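Local coordinates for protein DNA polymerase sliding clamp (Archaeoglobus fulgidus, PDB 1RWZ) that forms a ring-shaped homotrimer around DNA and probably acts as a sliding platform that tethers DNA polymerase and other proteins during replication, at residues 23-34 with 59-70. Sequence-based numbering, arbitrary orientation.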
loop_
_atom_site.group_PDB
_atom_site.type_symbol
_atom_site.label_atom_id
_atom_site.label_comp_id
_atom_site.label_asym_id
_atom_site.label_seq_id
_atom_site.Cartn_x
_atom_site.Cartn_y
_atom_site.Cartn_z
ATOM N N SER A 23 14.081 4.181 -22.883
ATOM C CA SER A 23 14.748 4.949 -21.838
ATOM C C SER A 23 15.187 6.328 -22.320
ATOM O O SER A 23 15.573 7.180 -21.518
ATOM C CB SER A 23 15.955 4.171 -21.305
ATOM O OG SER A 23 16.908 3.959 -22.325
ATOM N N GLU A 24 15.136 6.538 -23.632
ATOM C CA GLU A 24 15.499 7.816 -24.238
ATOM C C GLU A 24 14.483 8.077 -25.333
ATOM O O GLU A 24 13.955 7.135 -25.926
ATOM C CB GLU A 24 16.878 7.760 -24.893
ATOM C CG GLU A 24 17.988 7.179 -24.053
ATOM C CD GLU A 24 19.307 7.207 -24.793
ATOM O OE1 GLU A 24 19.341 6.746 -25.955
ATOM O OE2 GLU A 24 20.306 7.689 -24.218
ATOM N N ALA A 25 14.222 9.344 -25.626
ATOM C CA ALA A 25 13.258 9.666 -26.664
ATOM C C ALA A 25 13.388 11.084 -27.182
ATOM O O ALA A 25 13.877 11.975 -26.483
ATOM C CB ALA A 25 11.841 9.436 -26.140
ATOM N N ARG A 26 12.957 11.285 -28.424
ATOM C CA ARG A 26 12.977 12.607 -29.027
ATOM C C ARG A 26 11.631 13.239 -28.710
ATOM O O ARG A 26 10.590 12.625 -28.937
ATOM C CB ARG A 26 13.114 12.533 -30.549
ATOM C CG ARG A 26 14.481 12.137 -31.078
ATOM C CD ARG A 26 14.552 12.449 -32.575
ATOM N NE ARG A 26 15.733 11.881 -33.221
ATOM C CZ ARG A 26 15.988 10.579 -33.285
ATOM N NH1 ARG A 26 15.144 9.715 -32.741
ATOM N NH2 ARG A 26 17.082 10.142 -33.895
ATOM N N ILE A 27 11.653 14.456 -28.182
ATOM C CA ILE A 27 10.419 15.166 -27.862
ATOM C C ILE A 27 10.331 16.370 -28.784
ATOM O O ILE A 27 11.223 17.216 -28.799
ATOM C CB ILE A 27 10.406 15.665 -26.404
ATOM C CG1 ILE A 27 10.649 14.495 -25.447
ATOM C CG2 ILE A 27 9.077 16.355 -26.112
ATOM C CD1 ILE A 27 9.674 13.365 -25.586
ATOM N N HIS A 28 9.252 16.439 -29.554
ATOM C CA HIS A 28 9.055 17.531 -30.492
ATOM C C HIS A 28 8.082 18.565 -29.952
ATOM O O HIS A 28 6.961 18.229 -29.567
ATOM C CB HIS A 28 8.492 17.000 -31.815
ATOM C CG HIS A 28 9.314 15.916 -32.439
ATOM N ND1 HIS A 28 10.416 16.175 -33.224
ATOM C CD2 HIS A 28 9.203 14.568 -32.378
ATOM C CE1 HIS A 28 10.950 15.033 -33.620
ATOM N NE2 HIS A 28 10.233 14.043 -33.120
ATOM N N PHE A 29 8.518 19.818 -29.913
ATOM C CA PHE A 29 7.646 20.897 -29.488
ATOM C C PHE A 29 7.240 21.577 -30.785
ATOM O O PHE A 29 8.002 22.358 -31.363
ATOM C CB PHE A 29 8.373 21.870 -28.563
ATOM C CG PHE A 29 8.563 21.342 -27.174
ATOM C CD1 PHE A 29 9.636 20.510 -26.871
ATOM C CD2 PHE A 29 7.643 21.640 -26.175
ATOM C CE1 PHE A 29 9.787 19.980 -25.590
ATOM C CE2 PHE A 29 7.784 21.116 -24.891
ATOM C CZ PHE A 29 8.858 20.285 -24.597
ATOM N N LEU A 30 6.042 21.244 -31.252
ATOM C CA LEU A 30 5.517 21.783 -32.501
ATOM C C LEU A 30 4.542 22.919 -32.243
ATOM O O LEU A 30 4.084 23.110 -31.121
ATOM C CB LEU A 30 4.812 20.672 -33.278
ATOM C CG LEU A 30 5.581 19.355 -33.418
ATOM C CD1 LEU A 30 4.692 18.329 -34.101
ATOM C CD2 LEU A 30 6.863 19.576 -34.207
ATOM N N GLU A 31 4.221 23.674 -33.286
ATOM C CA GLU A 31 3.288 24.778 -33.129
ATOM C C GLU A 31 1.950 24.273 -32.590
ATOM O O GLU A 31 1.304 24.944 -31.783
ATOM C CB GLU A 31 3.073 25.492 -34.467
ATOM C CG GLU A 31 4.296 26.256 -34.959
ATOM C CD GLU A 31 4.667 27.432 -34.061
ATOM O OE1 GLU A 31 5.743 28.029 -34.283
ATOM O OE2 GLU A 31 3.890 27.765 -33.139
ATOM N N LYS A 32 1.556 23.078 -33.020
ATOM C CA LYS A 32 0.288 22.487 -32.604
ATOM C C LYS A 32 0.328 21.799 -31.238
ATOM O O LYS A 32 -0.720 21.476 -30.670
ATOM C CB LYS A 32 -0.185 21.487 -33.666
ATOM C CG LYS A 32 0.629 20.196 -33.726
ATOM C CD LYS A 32 0.973 19.793 -35.164
ATOM C CE LYS A 32 2.285 20.431 -35.647
ATOM N NZ LYS A 32 2.290 21.926 -35.630
ATOM N N GLY A 33 1.530 21.573 -30.712
ATOM C CA GLY A 33 1.653 20.924 -29.415
ATOM C C GLY A 33 2.844 19.987 -29.322
ATOM O O GLY A 33 3.718 19.987 -30.191
ATOM N N LEU A 34 2.877 19.182 -28.264
ATOM C CA LEU A 34 3.969 18.241 -28.049
ATOM C C LEU A 34 3.706 16.897 -28.718
ATOM O O LEU A 34 2.589 16.378 -28.685
ATOM C CB LEU A 34 4.192 18.049 -26.543
ATOM C CG LEU A 34 5.309 17.116 -26.060
ATOM C CD1 LEU A 34 5.708 17.509 -24.645
ATOM C CD2 LEU A 34 4.849 15.663 -26.105
ATOM N N TYR A 59 1.724 27.584 -23.295
ATOM C CA TYR A 59 2.507 26.917 -24.332
ATOM C C TYR A 59 3.154 27.996 -25.193
ATOM O O TYR A 59 2.551 28.484 -26.152
ATOM C CB TYR A 59 1.612 26.016 -25.196
ATOM C CG TYR A 59 2.379 25.090 -26.118
ATOM C CD1 TYR A 59 2.950 23.910 -25.636
ATOM C CD2 TYR A 59 2.572 25.412 -27.462
ATOM C CE1 TYR A 59 3.693 23.075 -26.471
ATOM C CE2 TYR A 59 3.315 24.586 -28.305
ATOM C CZ TYR A 59 3.873 23.420 -27.802
ATOM O OH TYR A 59 4.619 22.602 -28.624
ATOM N N ASN A 60 4.382 28.371 -24.839
ATOM C CA ASN A 60 5.106 29.404 -25.570
ATOM C C ASN A 60 6.400 28.898 -26.173
ATOM O O ASN A 60 7.353 28.614 -25.451
ATOM C CB ASN A 60 5.442 30.583 -24.654
ATOM C CG ASN A 60 4.215 31.254 -24.088
ATOM O OD1 ASN A 60 3.223 31.447 -24.788
ATOM N ND2 ASN A 60 4.280 31.634 -22.818
ATOM N N ILE A 61 6.434 28.786 -27.495
ATOM C CA ILE A 61 7.638 28.347 -28.181
ATOM C C ILE A 61 7.976 29.356 -29.271
ATOM O O ILE A 61 7.086 29.995 -29.832
ATOM C CB ILE A 61 7.468 26.959 -28.845
ATOM C CG1 ILE A 61 6.423 27.031 -29.960
ATOM C CG2 ILE A 61 7.068 25.926 -27.804
ATOM C CD1 ILE A 61 6.377 25.790 -30.823
ATOM N N ASP A 62 9.264 29.511 -29.555
ATOM C CA ASP A 62 9.690 30.423 -30.606
ATOM C C ASP A 62 9.547 29.653 -31.909
ATOM O O ASP A 62 8.582 29.847 -32.649
ATOM C CB ASP A 62 11.139 30.854 -30.375
ATOM C CG ASP A 62 11.267 31.872 -29.258
ATOM O OD1 ASP A 62 12.382 32.035 -28.718
ATOM O OD2 ASP A 62 10.251 32.521 -28.927
ATOM N N GLU A 63 10.494 28.766 -32.181
ATOM C CA GLU A 63 10.434 27.951 -33.385
ATOM C C GLU A 63 10.177 26.516 -32.939
ATOM O O GLU A 63 10.382 26.186 -31.770
ATOM C CB GLU A 63 11.754 28.022 -34.162
ATOM C CG GLU A 63 12.942 27.351 -33.479
ATOM C CD GLU A 63 13.508 28.162 -32.325
ATOM O OE1 GLU A 63 14.422 27.657 -31.636
ATOM O OE2 GLU A 63 13.049 29.304 -32.109
ATOM N N GLU A 64 9.713 25.670 -33.852
ATOM C CA GLU A 64 9.468 24.278 -33.501
ATOM C C GLU A 64 10.827 23.678 -33.180
ATOM O O GLU A 64 11.793 23.886 -33.916
ATOM C CB GLU A 64 8.814 23.532 -34.663
ATOM C CG GLU A 64 7.481 24.128 -35.097
ATOM C CD GLU A 64 6.703 23.200 -36.006
ATOM O OE1 GLU A 64 7.322 22.607 -36.913
ATOM O OE2 GLU A 64 5.472 23.071 -35.823
ATOM N N LYS A 65 10.910 22.942 -32.080
ATOM C CA LYS A 65 12.179 22.361 -31.677
ATOM C C LYS A 65 12.070 20.917 -31.222
ATOM O O LYS A 65 11.063 20.505 -30.647
ATOM C CB LYS A 65 12.791 23.198 -30.550
ATOM C CG LYS A 65 14.150 22.703 -30.071
ATOM C CD LYS A 65 14.574 23.400 -28.786
ATOM C CE LYS A 65 14.711 24.900 -28.977
ATOM N NZ LYS A 65 15.042 25.592 -27.694
ATOM N N THR A 66 13.124 20.154 -31.488
ATOM C CA THR A 66 13.187 18.758 -31.092
ATOM C C THR A 66 14.321 18.616 -30.083
ATOM O O THR A 66 15.423 19.109 -30.313
ATOM C CB THR A 66 13.493 17.844 -32.292
ATOM O OG1 THR A 66 12.471 17.994 -33.284
ATOM C CG2 THR A 66 13.558 16.388 -31.846
ATOM N N ILE A 67 14.047 17.961 -28.961
ATOM C CA ILE A 67 15.074 17.748 -27.947
ATOM C C ILE A 67 15.187 16.259 -27.641
ATOM O O ILE A 67 14.243 15.499 -27.862
ATOM C CB ILE A 67 14.760 18.510 -26.628
ATOM C CG1 ILE A 67 13.402 18.066 -26.069
ATOM C CG2 ILE A 67 14.782 20.014 -26.877
ATOM C CD1 ILE A 67 13.094 18.629 -24.691
ATOM N N GLY A 68 16.358 15.847 -27.166
ATOM C CA GLY A 68 16.579 14.457 -26.811
ATOM C C GLY A 68 16.505 14.373 -25.301
ATOM O O GLY A 68 17.205 15.106 -24.608
ATOM N N VAL A 69 15.677 13.475 -24.782
ATOM C CA VAL A 69 15.507 13.369 -23.342
ATOM C C VAL A 69 15.744 11.988 -22.743
ATOM O O VAL A 69 15.334 10.968 -23.304
ATOM C CB VAL A 69 14.080 13.823 -22.943
ATOM C CG1 VAL A 69 13.934 13.837 -21.433
ATOM C CG2 VAL A 69 13.793 15.194 -23.519
ATOM N N ASP A 70 16.418 11.967 -21.597
ATOM C CA ASP A 70 16.671 10.728 -20.872
ATOM C C ASP A 70 15.366 10.490 -20.121
ATOM O O ASP A 70 15.106 11.124 -19.095
ATOM C CB ASP A 70 17.807 10.915 -19.865
ATOM C CG ASP A 70 18.143 9.637 -19.118
ATOM O OD1 ASP A 70 17.220 8.847 -18.818
ATOM O OD2 ASP A 70 19.336 9.426 -18.814
HETATM O O HOH W 1 5.956 30.058 -32.641
#
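Leu-30 O takes two hydrogen bonds. Tyr-59 OH donates to Leu-30 O at 2.6 Å, in the carbonyl plane and on a lone pair. Gly-33 N donates to Leu-30 O at 3.0 Å, within the type I turn from Leu-30 to Gly-33 that joins strands 24-30 and 33-39 as a beta hairpin. The turn is gripped again by Glu-64. Glu-64 OE2 accepts Glu-31 N at 2.9 Å on the anti side of the carboxylate, and the bond is nearly straight (176°). Lys-32 NZ adds a salt bridge to Glu-64 OE2, with a weak hydrogen bond of 3.4 Å. Strands 24-30 and 65-70 pair antiparallel, 65-70 being an edge strand of its sheet within this chain. On one face, His-28 and Thr-66 lie side by side. Thr-66 OG1 and His-28 ND1 share a hydrogen bond of 2.7 Å at the ring edge, while His-28 NE2 is hydrogen-bonded to Glu-119 OE1. On the other face, Ile-67 CG1 lies between its backbone N and carbonyl carbon (chi1 58°), and Ile-67 CD1 reaches the edge of the Phe-29 ring at CE1 (3.7 Å). Ile-27 CG1 packs on Val-69 CG2. Strand 58-61 belongs to a different sheet, so the tyrosine hydroxyl ties the hairpin turn to that second sheet of the N-terminal clamp domain.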